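Local coordinates for MdbA protein (Corynebacterium diphtheriae, PDB 5C00), which probably catalyses disulfide bond formation in exported proteins as a DsbA-like thiol-disulfide oxidoreductase needed for viability, pilus assembly and toxin production, at residues K19-T25 with W113-N118; D30-K36 with V79-R83; I84-L88 with S182-P186; D136-D141 with I156-K162. All coordinates share one frame; numbering follows the deposited sequence.

How the interactions relate
Interaction 2 joins two neighbouring strands of the central sheet, 32-36 and 78-85, and interaction 1 closes the loop around it, laying residues 19-25 on helix 113-125. These two meet through Thr25 N and Lys36 O and through Tyr116, their centres about 14 Å apart. Interaction 3 follows on the second of these strands, its centre about 15 Å from that of interaction 2, and reaches the loop before strand 187-190 beside the presumed CxxC site. Nested inside the loop that interaction 3 closes, interaction 4 lies among helices, 20 to 22 Å from the centres of the other three. The contacts thus fall on different parts of the fold: the sheet, its edge and the helical insertion.

Interaction 1 of 4, residues K19-T25 with W113-N118; sequences KESVSFT and WETYWN
The indole of Trp117, brought up by a CG anti to the backbone N (chi1 175°), receives two apolar groups on one face: Val22 CG1 over the five-membered ring, 4.0 Å from its centroid, and Phe24, whose ring turns its edge toward the six-membered ring in an offset edge-to-face pair with planes 82° apart. Phe24 CZ leads, 3.7 Å from Trp117 CE3, while Val22 CB covers a face of the Phe24 ring. At the indole edge, Trp117 NE1 points in plane at Glu20 OE1 (2.9 Å), meeting this oxygen from above the carboxylate; Glu20 has two conformers, of which this is one. Trp113 turns a face to the backbone of Thr25. The amide of Asn118 clasps the backbone of Glu20, OD1 accepting from Glu20 N (2.8 Å) and ND2 giving a nearly straight bond to Glu20 O (169°), in the amide plane and on a lone pair. That ND2 also bonds Glu114 O, so both its hydrogens are used. Glu114 OE2 takes Val22 N at 3.1 Å, above its carboxylate plane. An N-terminal segment is thus fastened to a helix of the helical insertion as it enters the edge strand of a DsbA-like thioredoxin fold.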
loop_
_atom_site.group_PDB
_atom_site.type_symbol
_atom_site.label_atom_id
_atom_site.label_comp_id
_atom_site.label_asym_id
_atom_site.label_seq_id
_atom_site.Cartn_x
_atom_site.Cartn_y
_atom_site.Cartn_z
ATOM N N LYS A 19 15.833 -0.950 5.350
ATOM C CA LYS A 19 14.654 -0.657 6.160
ATOM C C LYS A 19 14.660 0.778 6.696
ATOM O O LYS A 19 15.368 1.067 7.678
ATOM C CB LYS A 19 14.630 -1.602 7.343
ATOM C CG LYS A 19 13.692 -2.793 7.240
ATOM C CD LYS A 19 12.493 -2.667 8.203
ATOM C CE LYS A 19 12.520 -3.659 9.358
ATOM N NZ LYS A 19 11.137 -3.862 9.929
ATOM N N GLU A 20 13.835 1.627 6.089
ATOM C CA GLU A 20 13.704 3.035 6.458
ATOM C C GLU A 20 12.953 3.099 7.772
ATOM O O GLU A 20 12.021 2.350 7.994
ATOM C CB GLU A 20 12.959 3.811 5.361
ATOM C CG GLU A 20 12.403 5.180 5.759
ATOM C CD GLU A 20 11.655 5.888 4.632
ATOM O OE1 GLU A 20 11.227 5.229 3.643
ATOM O OE2 GLU A 20 11.468 7.122 4.735
ATOM N N SER A 21 13.393 3.991 8.650
ATOM C CA SER A 21 12.739 4.231 9.912
ATOM C C SER A 21 11.563 5.178 9.642
ATOM O O SER A 21 11.749 6.147 8.947
ATOM C CB SER A 21 13.728 4.924 10.822
ATOM O OG SER A 21 13.141 5.281 12.033
ATOM N N VAL A 22 10.412 4.942 10.265
ATOM C CA VAL A 22 9.264 5.854 10.112
ATOM C C VAL A 22 8.671 6.012 11.487
ATOM O O VAL A 22 8.771 5.105 12.299
ATOM C CB VAL A 22 8.190 5.301 9.155
ATOM C CG1 VAL A 22 8.744 5.191 7.730
ATOM C CG2 VAL A 22 7.655 3.956 9.645
ATOM N N SER A 23 8.130 7.181 11.774
ATOM C CA SER A 23 7.607 7.420 13.110
ATOM C C SER A 23 6.083 7.476 13.147
ATOM O O SER A 23 5.514 7.764 14.207
ATOM C CB SER A 23 8.157 8.707 13.651
ATOM O OG SER A 23 7.836 9.774 12.763
ATOM N N PHE A 24 5.417 7.230 12.024
ATOM C CA PHE A 24 3.962 7.267 11.973
ATOM C C PHE A 24 3.385 5.950 12.437
ATOM O O PHE A 24 4.106 4.961 12.590
ATOM C CB PHE A 24 3.441 7.688 10.580
ATOM C CG PHE A 24 3.934 6.852 9.429
ATOM C CD1 PHE A 24 3.469 5.557 9.235
ATOM C CD2 PHE A 24 4.867 7.349 8.530
ATOM C CE1 PHE A 24 3.911 4.781 8.160
ATOM C CE2 PHE A 24 5.297 6.575 7.453
ATOM C CZ PHE A 24 4.833 5.294 7.282
ATOM N N THR A 25 2.080 5.927 12.655
ATOM C CA THR A 25 1.380 4.680 12.959
ATOM C C THR A 25 0.277 4.493 11.894
ATOM O O THR A 25 0.249 5.175 10.827
ATOM C CB THR A 25 0.834 4.698 14.433
ATOM O OG1 THR A 25 0.255 3.436 14.782
ATOM C CG2 THR A 25 -0.182 5.761 14.603
ATOM N N TRP A 113 3.985 -1.116 11.501
ATOM C CA TRP A 113 3.932 -0.093 10.461
ATOM C C TRP A 113 5.275 0.104 9.802
ATOM O O TRP A 113 5.310 0.426 8.614
ATOM C CB TRP A 113 3.338 1.220 10.992
ATOM C CG TRP A 113 1.950 0.929 11.417
ATOM C CD1 TRP A 113 1.494 0.750 12.678
ATOM C CD2 TRP A 113 0.873 0.628 10.549
ATOM N NE1 TRP A 113 0.167 0.423 12.655
ATOM C CE2 TRP A 113 -0.223 0.276 11.351
ATOM C CE3 TRP A 113 0.742 0.563 9.156
ATOM C CZ2 TRP A 113 -1.437 -0.054 10.815
ATOM C CZ3 TRP A 113 -0.439 0.220 8.633
ATOM C CH2 TRP A 113 -1.530 -0.108 9.468
ATOM N N GLU A 114 6.372 -0.116 10.519
ATOM C CA GLU A 114 7.672 0.048 9.874
ATOM C C GLU A 114 7.934 -1.100 8.856
ATOM O O GLU A 114 8.432 -0.871 7.759
ATOM C CB GLU A 114 8.778 0.176 10.892
ATOM C CG GLU A 114 10.016 0.815 10.286
ATOM C CD GLU A 114 11.001 1.263 11.353
ATOM O OE1 GLU A 114 11.965 0.493 11.550
ATOM O OE2 GLU A 114 10.785 2.344 11.978
ATOM N N THR A 115 7.523 -2.315 9.186
ATOM C CA THR A 115 7.577 -3.424 8.227
ATOM C C THR A 115 6.648 -3.189 7.026
ATOM O O THR A 115 7.049 -3.298 5.863
ATOM C CB THR A 115 7.233 -4.750 8.965
ATOM O OG1 THR A 115 8.235 -4.960 9.961
ATOM C CG2 THR A 115 7.281 -5.907 8.032
ATOM N N TYR A 116 5.405 -2.788 7.316
ATOM C CA TYR A 116 4.438 -2.486 6.275
ATOM C C TYR A 116 4.990 -1.463 5.300
ATOM O O TYR A 116 5.004 -1.667 4.073
ATOM C CB TYR A 116 3.139 -1.973 6.848
ATOM C CG TYR A 116 2.240 -1.491 5.755
ATOM C CD1 TYR A 116 1.590 -2.392 4.908
ATOM C CD2 TYR A 116 2.127 -0.149 5.470
ATOM C CE1 TYR A 116 0.830 -1.950 3.848
ATOM C CE2 TYR A 116 1.392 0.290 4.396
ATOM C CZ TYR A 116 0.759 -0.634 3.595
ATOM O OH TYR A 116 0.008 -0.192 2.566
ATOM N N TRP A 117 5.467 -0.360 5.839
ATOM C CA TRP A 117 5.954 0.687 4.942
ATOM C C TRP A 117 7.081 0.206 4.011
ATOM O O TRP A 117 7.099 0.467 2.796
ATOM C CB TRP A 117 6.432 1.852 5.785
ATOM C CG TRP A 117 7.034 2.864 4.966
ATOM C CD1 TRP A 117 8.334 3.108 4.827
ATOM C CD2 TRP A 117 6.350 3.750 4.098
ATOM N NE1 TRP A 117 8.533 4.120 3.922
ATOM C CE2 TRP A 117 7.325 4.544 3.477
ATOM C CE3 TRP A 117 4.992 3.973 3.800
ATOM C CZ2 TRP A 117 7.004 5.528 2.554
ATOM C CZ3 TRP A 117 4.671 4.967 2.875
ATOM C CH2 TRP A 117 5.680 5.730 2.282
ATOM N N ASN A 118 8.052 -0.485 4.600
ATOM C CA ASN A 118 9.168 -0.972 3.801
ATOM C C ASN A 118 8.786 -2.084 2.838
ATOM O O ASN A 118 9.360 -2.184 1.758
ATOM C CB ASN A 118 10.296 -1.405 4.723
ATOM C CG ASN A 118 11.033 -0.201 5.297
ATOM O OD1 ASN A 118 11.793 0.467 4.587
ATOM N ND2 ASN A 118 10.732 0.135 6.542
#

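Interaction 2 of 4, residues D30-K36 with V79-R83; sequences DSAIVLK and VVNLR
Arg83 and Asp30 meet with their flat groups steeply turned, carboxylate and guanidinium planes 69° apart, and the arginine reaches its partner end-on with two nitrogens. Arg83 NH1 donates to the backbone Asp30 O at 3.0 Å, the nitrogen in the plane of the carbonyl and the oxygen close to that of the guanidinium, whereas Arg83 NH2 makes a more bent salt bridge to Asp30 OD2 (3.1 Å) from above the carboxylate. Ala32 CB sits over one face of the guanidinium. The chain of Arg83 is extended from CG to NE, which carries the charge out to this turn; NE is also salt-bridged to Asp48 and NH1 bonds Asn172.

Further along, Val34 and Asn81 form a non-hydrogen-bonded antiparallel pair whose side chains run side by side in the same direction, with Val34 CG2 3.3 Å from Asn81 OD1; Asn81 ND2 bonds Ile47 O on strand 45-52. Val34 CG1 also crosses to Val79 CG1 at 3.6 Å. The other face of the sheet carries Ile33, Leu35, Val80 and Leu82; here Leu35 CD1 lies 3.8 Å from Leu82 CD1. Four backbone bonds zip the hydrogen-bonded pairs Ile33-Leu82 and Leu35-Val80, and a water donates to both Ser31 O and Leu82 O.

Strand 25-29 flanks 32-36 and strand 45-52 flanks 78-85; Trp113 and Tyr116 of helix 113-125 and Met69 and Ile73 of helix 56-74 cover the aliphatic face, while helix 162-180 packs against Ser31 and Arg83.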
loop_
_atom_site.group_PDB
_atom_site.type_symbol
_atom_site.label_atom_id
_atom_site.label_comp_id
_atom_site.label_asym_id
_atom_site.label_seq_id
_atom_site.Cartn_x
_atom_site.Cartn_y
_atom_site.Cartn_z
ATOM N N ASP A 30 -12.311 1.052 7.170
ATOM C CA ASP A 30 -13.140 1.468 6.040
ATOM C C ASP A 30 -12.505 1.120 4.696
ATOM O O ASP A 30 -12.512 1.937 3.829
ATOM C CB ASP A 30 -13.451 2.968 6.081
ATOM C CG ASP A 30 -14.392 3.419 4.939
ATOM O OD1 ASP A 30 -15.314 2.666 4.548
ATOM O OD2 ASP A 30 -14.210 4.515 4.379
ATOM N N SER A 31 -11.980 -0.099 4.584
ATOM C CA SER A 31 -11.284 -0.605 3.374
ATOM C C SER A 31 -9.933 0.051 3.036
ATOM O O SER A 31 -9.379 -0.231 1.985
ATOM C CB SER A 31 -12.170 -0.538 2.139
ATOM O OG SER A 31 -13.454 -1.089 2.378
ATOM N N ALA A 32 -9.424 0.910 3.910
ATOM C CA ALA A 32 -8.189 1.618 3.665
ATOM C C ALA A 32 -7.164 1.177 4.662
ATOM O O ALA A 32 -7.483 0.752 5.804
ATOM C CB ALA A 32 -8.386 3.107 3.790
ATOM N N ILE A 33 -5.914 1.293 4.242
ATOM C CA ILE A 33 -4.830 1.216 5.159
ATOM C C ILE A 33 -4.484 2.661 5.435
ATOM O O ILE A 33 -4.008 3.377 4.557
ATOM C CB ILE A 33 -3.642 0.417 4.597
ATOM C CG1 ILE A 33 -4.035 -1.044 4.381
ATOM C CG2 ILE A 33 -2.452 0.535 5.543
ATOM C CD1 ILE A 33 -3.201 -1.792 3.361
ATOM N N VAL A 34 -4.712 3.074 6.668
ATOM C CA VAL A 34 -4.594 4.461 7.036
ATOM C C VAL A 34 -3.256 4.757 7.716
ATOM O O VAL A 34 -2.895 4.089 8.674
ATOM C CB VAL A 34 -5.777 4.878 7.957
ATOM C CG1 VAL A 34 -5.799 6.394 8.119
ATOM C CG2 VAL A 34 -7.104 4.432 7.370
ATOM N N LEU A 35 -2.483 5.705 7.176
ATOM C CA LEU A 35 -1.215 6.104 7.793
ATOM C C LEU A 35 -1.377 7.477 8.395
ATOM O O LEU A 35 -1.893 8.370 7.747
ATOM C CB LEU A 35 -0.090 6.106 6.767
ATOM C CG LEU A 35 0.053 4.793 6.027
ATOM C CD1 LEU A 35 1.215 4.942 5.067
ATOM C CD2 LEU A 35 0.311 3.645 6.968
ATOM N N LYS A 36 -0.968 7.628 9.636
ATOM C CA LYS A 36 -1.202 8.842 10.400
ATOM C C LYS A 36 -0.208 8.979 11.519
ATOM O O LYS A 36 0.265 7.997 12.051
ATOM C CB LYS A 36 -2.612 8.783 10.983
ATOM C CG LYS A 36 -2.868 7.473 11.696
ATOM C CD LYS A 36 -4.351 7.279 12.047
ATOM C CE LYS A 36 -4.762 5.822 11.851
ATOM N NZ LYS A 36 -6.060 5.489 12.560
ATOM N N VAL A 79 -3.538 12.837 6.765
ATOM C CA VAL A 79 -3.852 11.457 7.091
ATOM C C VAL A 79 -4.105 10.741 5.778
ATOM O O VAL A 79 -4.924 11.190 5.005
ATOM C CB VAL A 79 -5.063 11.400 8.014
ATOM C CG1 VAL A 79 -5.528 9.966 8.221
ATOM C CG2 VAL A 79 -4.658 12.014 9.348
ATOM N N VAL A 80 -3.342 9.688 5.488
ATOM C CA VAL A 80 -3.430 9.037 4.180
ATOM C C VAL A 80 -4.186 7.720 4.195
ATOM O O VAL A 80 -3.807 6.744 4.871
ATOM C CB VAL A 80 -2.037 8.821 3.525
ATOM C CG1 VAL A 80 -2.234 8.199 2.151
ATOM C CG2 VAL A 80 -1.325 10.155 3.368
ATOM N N ASN A 81 -5.293 7.711 3.483
ATOM C CA ASN A 81 -6.002 6.488 3.280
ATOM C C ASN A 81 -5.514 5.809 2.011
ATOM O O ASN A 81 -5.904 6.201 0.920
ATOM C CB ASN A 81 -7.499 6.745 3.189
ATOM C CG ASN A 81 -8.017 7.452 4.412
ATOM O OD1 ASN A 81 -8.307 6.827 5.409
ATOM N ND2 ASN A 81 -8.097 8.762 4.347
ATOM N N LEU A 82 -4.735 4.741 2.183
ATOM C CA LEU A 82 -4.252 3.953 1.087
ATOM C C LEU A 82 -5.361 2.969 0.714
ATOM O O LEU A 82 -5.762 2.119 1.541
ATOM C CB LEU A 82 -2.967 3.198 1.425
ATOM C CG LEU A 82 -1.737 4.062 1.679
ATOM C CD1 LEU A 82 -0.651 3.171 2.235
ATOM C CD2 LEU A 82 -1.283 4.749 0.413
ATOM N N ARG A 83 -5.924 3.185 -0.472
ATOM C CA ARG A 83 -7.056 2.435 -0.999
ATOM C C ARG A 83 -6.555 1.579 -2.145
ATOM O O ARG A 83 -6.395 2.052 -3.296
ATOM C CB ARG A 83 -8.150 3.395 -1.419
ATOM C CG ARG A 83 -8.768 4.128 -0.203
ATOM C CD ARG A 83 -10.087 4.852 -0.514
ATOM N NE ARG A 83 -10.626 5.383 0.728
ATOM C CZ ARG A 83 -11.273 4.665 1.641
ATOM N NH1 ARG A 83 -11.518 3.387 1.458
ATOM N NH2 ARG A 83 -11.653 5.233 2.776
HETATM O O HOH W 1 -6.785 -0.523 1.114
#

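Interaction 3 of 4, residues I84-L88 with S182-P186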
loop_
_atom_site.group_PDB
_atom_site.type_symbol
_atom_site.label_atom_id
_atom_site.label_comp_id
_atom_site.label_asym_id
_atom_site.label_seq_id
_atom_site.Cartn_x
_atom_site.Cartn_y
_atom_site.Cartn_z
ATOM N N ILE A 84 -6.228 0.343 -1.786
ATOM C CA ILE A 84 -5.611 -0.563 -2.720
ATOM C C ILE A 84 -6.598 -1.299 -3.607
ATOM O O ILE A 84 -7.630 -1.828 -3.177
ATOM C CB ILE A 84 -4.647 -1.571 -2.025
ATOM C CG1 ILE A 84 -3.717 -0.864 -1.018
ATOM C CG2 ILE A 84 -3.852 -2.302 -3.085
ATOM C CD1 ILE A 84 -2.979 0.313 -1.576
ATOM N N LEU A 85 -6.276 -1.307 -4.896
ATOM C CA LEU A 85 -7.109 -1.888 -5.914
ATOM C C LEU A 85 -6.470 -3.168 -6.473
ATOM O O LEU A 85 -5.282 -3.408 -6.270
ATOM C CB LEU A 85 -7.284 -0.888 -7.044
ATOM C CG LEU A 85 -7.863 0.480 -6.691
ATOM C CD1 LEU A 85 -7.715 1.411 -7.837
ATOM C CD2 LEU A 85 -9.331 0.353 -6.296
ATOM N N ASN A 86 -7.256 -3.990 -7.178
ATOM C CA ASN A 86 -6.725 -5.141 -7.908
ATOM C C ASN A 86 -7.267 -5.210 -9.354
ATOM O O ASN A 86 -7.328 -6.279 -9.968
ATOM C CB ASN A 86 -6.941 -6.468 -7.165
ATOM C CG ASN A 86 -8.394 -6.862 -7.060
ATOM O OD1 ASN A 86 -9.234 -6.115 -7.513
ATOM N ND2 ASN A 86 -8.696 -8.033 -6.420
ATOM N N PHE A 87 -7.655 -4.059 -9.883
ATOM C CA PHE A 87 -8.268 -3.964 -11.222
ATOM C C PHE A 87 -7.324 -4.439 -12.311
ATOM O O PHE A 87 -7.765 -4.941 -13.359
ATOM C CB PHE A 87 -8.778 -2.519 -11.475
ATOM C CG PHE A 87 -7.713 -1.506 -11.776
ATOM C CD1 PHE A 87 -6.965 -0.933 -10.777
ATOM C CD2 PHE A 87 -7.505 -1.070 -13.078
ATOM C CE1 PHE A 87 -5.982 -0.002 -11.052
ATOM C CE2 PHE A 87 -6.520 -0.144 -13.377
ATOM C CZ PHE A 87 -5.752 0.403 -12.384
ATOM N N LEU A 88 -6.010 -4.302 -12.103
ATOM C CA LEU A 88 -5.056 -4.792 -13.088
ATOM C C LEU A 88 -4.975 -6.311 -13.231
ATOM O O LEU A 88 -4.372 -6.822 -14.188
ATOM C CB LEU A 88 -3.674 -4.171 -12.868
ATOM C CG LEU A 88 -3.632 -2.654 -13.102
ATOM C CD1 LEU A 88 -2.254 -2.122 -12.754
ATOM C CD2 LEU A 88 -3.963 -2.291 -14.539
ATOM N N SER A 182 -14.093 6.493 -13.225
ATOM C CA SER A 182 -13.594 5.264 -13.796
ATOM C C SER A 182 -12.415 4.790 -12.952
ATOM O O SER A 182 -11.903 5.553 -12.135
ATOM C CB SER A 182 -13.181 5.469 -15.244
ATOM O OG SER A 182 -12.092 6.348 -15.365
ATOM N N VAL A 183 -12.052 3.532 -13.139
ATOM C CA VAL A 183 -11.033 2.877 -12.334
ATOM C C VAL A 183 -9.709 2.911 -13.072
ATOM O O VAL A 183 -9.544 2.377 -14.173
ATOM C CB VAL A 183 -11.452 1.439 -11.945
ATOM C CG1 VAL A 183 -10.422 0.830 -11.002
ATOM C CG2 VAL A 183 -12.778 1.462 -11.184
ATOM N N SER A 184 -8.742 3.584 -12.450
ATOM C CA SER A 184 -7.390 3.638 -12.940
ATOM C C SER A 184 -6.500 3.994 -11.711
ATOM O O SER A 184 -7.014 4.256 -10.633
ATOM C CB SER A 184 -7.279 4.649 -14.062
ATOM O OG SER A 184 -7.684 5.936 -13.646
ATOM N N SER A 185 -5.196 3.998 -11.882
ATOM C CA SER A 185 -4.280 4.234 -10.781
ATOM C C SER A 185 -2.943 4.753 -11.350
ATOM O O SER A 185 -2.624 4.439 -12.503
ATOM C CB SER A 185 -4.050 2.940 -10.029
ATOM O OG SER A 185 -3.420 2.010 -10.901
ATOM N N PRO A 186 -2.210 5.577 -10.585
ATOM C CA PRO A 186 -2.570 6.135 -9.290
ATOM C C PRO A 186 -3.614 7.251 -9.378
ATOM O O PRO A 186 -3.703 7.946 -10.393
ATOM C CB PRO A 186 -1.290 6.746 -8.793
ATOM C CG PRO A 186 -0.576 7.203 -10.033
ATOM C CD PRO A 186 -0.921 6.139 -11.056
#
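Phe87 and Val183 carry this contact. The CG1 methyl of Val183 lies over one face of the phenyl ring in a CH-pi contact, 4.1 Å from the centroid and 28° off the normal, displaced toward the CB end so that its nearest atom is Phe87 CG at 3.7 Å. Val183 and Phe87 run antiparallel, each passing alongside the other. At the far end of the ring, Phe87 CZ comes 3.7 Å from Ser184 CA, and the hydroxyl of Ser185 is placed at the ring edge; Ser185 has two conformers, and this approach is that of the one described, so it carries less weight. Leu85 widens the apolar patch, its CD1 4.2 Å from Val183 CG1.

Next come the groups that fix the ring. Phe87 CG stands between its own backbone N and carbonyl carbon (chi1 75°), which turns the ring across toward residues 183-185. Leu88 CG backs the opposite face from Val183, and Leu85 CB lies at the edge. Leu88 N is bonded to Asp52 OD2, tying down the 3-10 segment; on the other side Arg187 bonds both Ser184 OG and Ser182 O.

Further out, Ser185 precedes a cis peptide bond to Pro186 and touches Cys55 and Cys58, the cysteines of a presumed thioredoxin-type CxxC motif. A cis-proline loop beside this motif is a hallmark of thioredoxin-fold oxidoreductases. The contact is largely dispersive, with one hydroxyl at the ring edge, so it probably constrains shape more than it directs bonding in the chain leading into the cis-proline loop.

Interaction 4 of 4, residues D136-D141 with I156-K162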
loop_
_atom_site.group_PDB
_atom_site.type_symbol
_atom_site.label_atom_id
_atom_site.label_comp_id
_atom_site.label_asym_id
_atom_site.label_seq_id
_atom_site.Cartn_x
_atom_site.Cartn_y
_atom_site.Cartn_z
ATOM N N ASP A 136 2.618 -16.888 -3.578
ATOM C CA ASP A 136 2.371 -16.511 -2.196
ATOM C C ASP A 136 3.528 -16.790 -1.228
ATOM O O ASP A 136 3.742 -16.028 -0.296
ATOM C CB ASP A 136 1.100 -17.196 -1.698
ATOM C CG ASP A 136 -0.194 -16.639 -2.387
ATOM O OD1 ASP A 136 -0.248 -15.427 -2.746
ATOM O OD2 ASP A 136 -1.146 -17.447 -2.576
ATOM N N ASN A 137 4.287 -17.841 -1.468
ATOM C CA ASN A 137 5.382 -18.170 -0.558
ATOM C C ASN A 137 6.535 -17.197 -0.755
ATOM O O ASN A 137 7.324 -17.009 0.159
ATOM C CB ASN A 137 5.835 -19.617 -0.720
ATOM C CG ASN A 137 4.892 -20.601 -0.048
ATOM O OD1 ASN A 137 4.627 -20.533 1.144
ATOM N ND2 ASN A 137 4.385 -21.502 -0.809
ATOM N N ASP A 138 6.637 -16.594 -1.955
ATOM C CA ASP A 138 7.641 -15.576 -2.203
ATOM C C ASP A 138 7.272 -14.315 -1.477
ATOM O O ASP A 138 8.103 -13.719 -0.780
ATOM C CB ASP A 138 7.793 -15.347 -3.701
ATOM C CG ASP A 138 8.196 -16.624 -4.427
ATOM O OD1 ASP A 138 9.377 -17.097 -4.252
ATOM O OD2 ASP A 138 7.345 -17.202 -5.127
ATOM N N PHE A 139 6.024 -13.875 -1.611
ATOM C CA PHE A 139 5.598 -12.716 -0.847
ATOM C C PHE A 139 5.809 -12.920 0.658
ATOM O O PHE A 139 6.182 -11.986 1.402
ATOM C CB PHE A 139 4.149 -12.390 -1.163
ATOM C CG PHE A 139 3.960 -11.829 -2.546
ATOM C CD1 PHE A 139 4.269 -10.507 -2.803
ATOM C CD2 PHE A 139 3.482 -12.603 -3.581
ATOM C CE1 PHE A 139 4.116 -9.973 -4.074
ATOM C CE2 PHE A 139 3.311 -12.077 -4.858
ATOM C CZ PHE A 139 3.608 -10.754 -5.098
ATOM N N ALA A 140 5.543 -14.121 1.135
ATOM C CA ALA A 140 5.700 -14.400 2.568
ATOM C C ALA A 140 7.154 -14.371 3.026
ATOM O O ALA A 140 7.464 -13.831 4.074
ATOM C CB ALA A 140 5.076 -15.738 2.908
ATOM N N ASP A 141 8.048 -14.943 2.232
ATOM C CA ASP A 141 9.459 -15.012 2.634
ATOM C C ASP A 141 9.945 -13.563 2.789
ATOM O O ASP A 141 10.717 -13.238 3.695
ATOM C CB ASP A 141 10.315 -15.713 1.599
ATOM C CG ASP A 141 10.378 -17.230 1.778
ATOM O OD1 ASP A 141 9.545 -17.842 2.492
ATOM O OD2 ASP A 141 11.320 -17.814 1.177
ATOM N N ILE A 156 0.263 -15.060 5.117
ATOM C CA ILE A 156 0.524 -14.758 3.735
ATOM C C ILE A 156 0.638 -16.055 2.880
ATOM O O ILE A 156 0.106 -16.140 1.764
ATOM C CB ILE A 156 1.807 -13.905 3.596
ATOM C CG1 ILE A 156 1.557 -12.552 4.299
ATOM C CG2 ILE A 156 2.187 -13.767 2.108
ATOM C CD1 ILE A 156 2.698 -11.572 4.317
ATOM N N ARG A 157 1.346 -17.042 3.398
ATOM C CA ARG A 157 1.476 -18.329 2.708
ATOM C C ARG A 157 0.131 -18.978 2.431
ATOM O O ARG A 157 -0.025 -19.616 1.409
ATOM C CB ARG A 157 2.299 -19.304 3.553
ATOM C CG ARG A 157 3.732 -18.901 3.675
ATOM C CD ARG A 157 4.609 -19.992 4.277
ATOM N NE ARG A 157 5.807 -19.383 4.793
ATOM C CZ ARG A 157 6.789 -18.891 4.021
ATOM N NH1 ARG A 157 6.728 -19.019 2.711
ATOM N NH2 ARG A 157 7.832 -18.267 4.563
ATOM N N GLU A 158 -0.820 -18.817 3.342
ATOM C CA GLU A 158 -2.147 -19.398 3.240
ATOM C C GLU A 158 -3.144 -18.489 2.587
ATOM O O GLU A 158 -4.289 -18.874 2.399
ATOM C CB GLU A 158 -2.665 -19.762 4.654
ATOM C CG GLU A 158 -1.990 -20.975 5.267
ATOM C CD GLU A 158 -2.070 -21.010 6.794
ATOM O OE1 GLU A 158 -2.745 -20.132 7.388
ATOM O OE2 GLU A 158 -1.449 -21.902 7.412
ATOM N N GLY A 159 -2.740 -17.284 2.214
ATOM C CA GLY A 159 -3.660 -16.305 1.603
ATOM C C GLY A 159 -4.760 -15.835 2.530
ATOM O O GLY A 159 -5.885 -15.502 2.077
ATOM N N GLY A 160 -4.444 -15.813 3.822
ATOM C CA GLY A 160 -5.401 -15.439 4.851
ATOM C C GLY A 160 -6.042 -14.066 4.757
ATOM O O GLY A 160 -7.176 -13.903 5.216
ATOM N N ALA A 161 -5.356 -13.073 4.184
ATOM C CA ALA A 161 -5.957 -11.783 4.057
ATOM C C ALA A 161 -6.586 -11.560 2.660
ATOM O O ALA A 161 -7.022 -10.463 2.370
ATOM C CB ALA A 161 -4.950 -10.668 4.383
ATOM N N LYS A 162 -6.644 -12.575 1.808
ATOM C CA LYS A 162 -7.117 -12.365 0.430
ATOM C C LYS A 162 -8.582 -12.040 0.352
ATOM O O LYS A 162 -9.003 -11.150 -0.373
ATOM C CB LYS A 162 -6.815 -13.566 -0.454
ATOM C CG LYS A 162 -5.324 -13.712 -0.762
ATOM C CD LYS A 162 -5.108 -14.671 -1.914
ATOM C CE LYS A 162 -3.642 -14.937 -2.173
ATOM N NZ LYS A 162 -3.468 -16.133 -3.016
HETATM O O HOH W 2 -1.835 -19.311 -0.633
#
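Helix 136-145 runs close by the C-terminal turn of helix 150-158, with the CA atoms of Asn137 and Arg157 5.1 Å apart and those of Ala140 and Ile156 only slightly farther. Gly159, at positive phi, then ends the second helix in a Schellman motif, and Ala161 takes the N-cap position of helix 162-180.

The close approach is filled by Ile156 CG2, which presses against Ala140 CB at 3.6 Å. Ala140 CB also sits over the centre of one face of the Arg157 guanidinium, leaving the edge of that group to the polar partners. Arg157 NH1 gives a nearly straight bond (169°) to Asn137 OD1, 3.0 Å away, with the amide and guanidinium planes only 24° apart. Asp141 OD1 is gripped by two nitrogens at once, Arg157 NH2 at 2.7 Å and Arg157 NH1 at 3.1 Å, the first nearly along the C-O axis and both within the guanidinium plane, while the carboxylate itself is turned 77° away. Its second oxygen, OD2, accepts from the backbone N of His9 and of Gln10.

Beyond the glycine turn, the extended chain of Lys162 comes back to meet Asp136 from the opposite direction, Lys162 NZ bonding Asp136 OD2 on its syn side at 2.7 Å; Lys162 NZ is also salt-bridged to Asp94. A water donates to both Asp136 OD2 and Arg157 O, coupling this salt bridge to the helix end.

Two salt bridges thus brace the corner between three helices, and the several donors on Asp141 probably favour its ionised form.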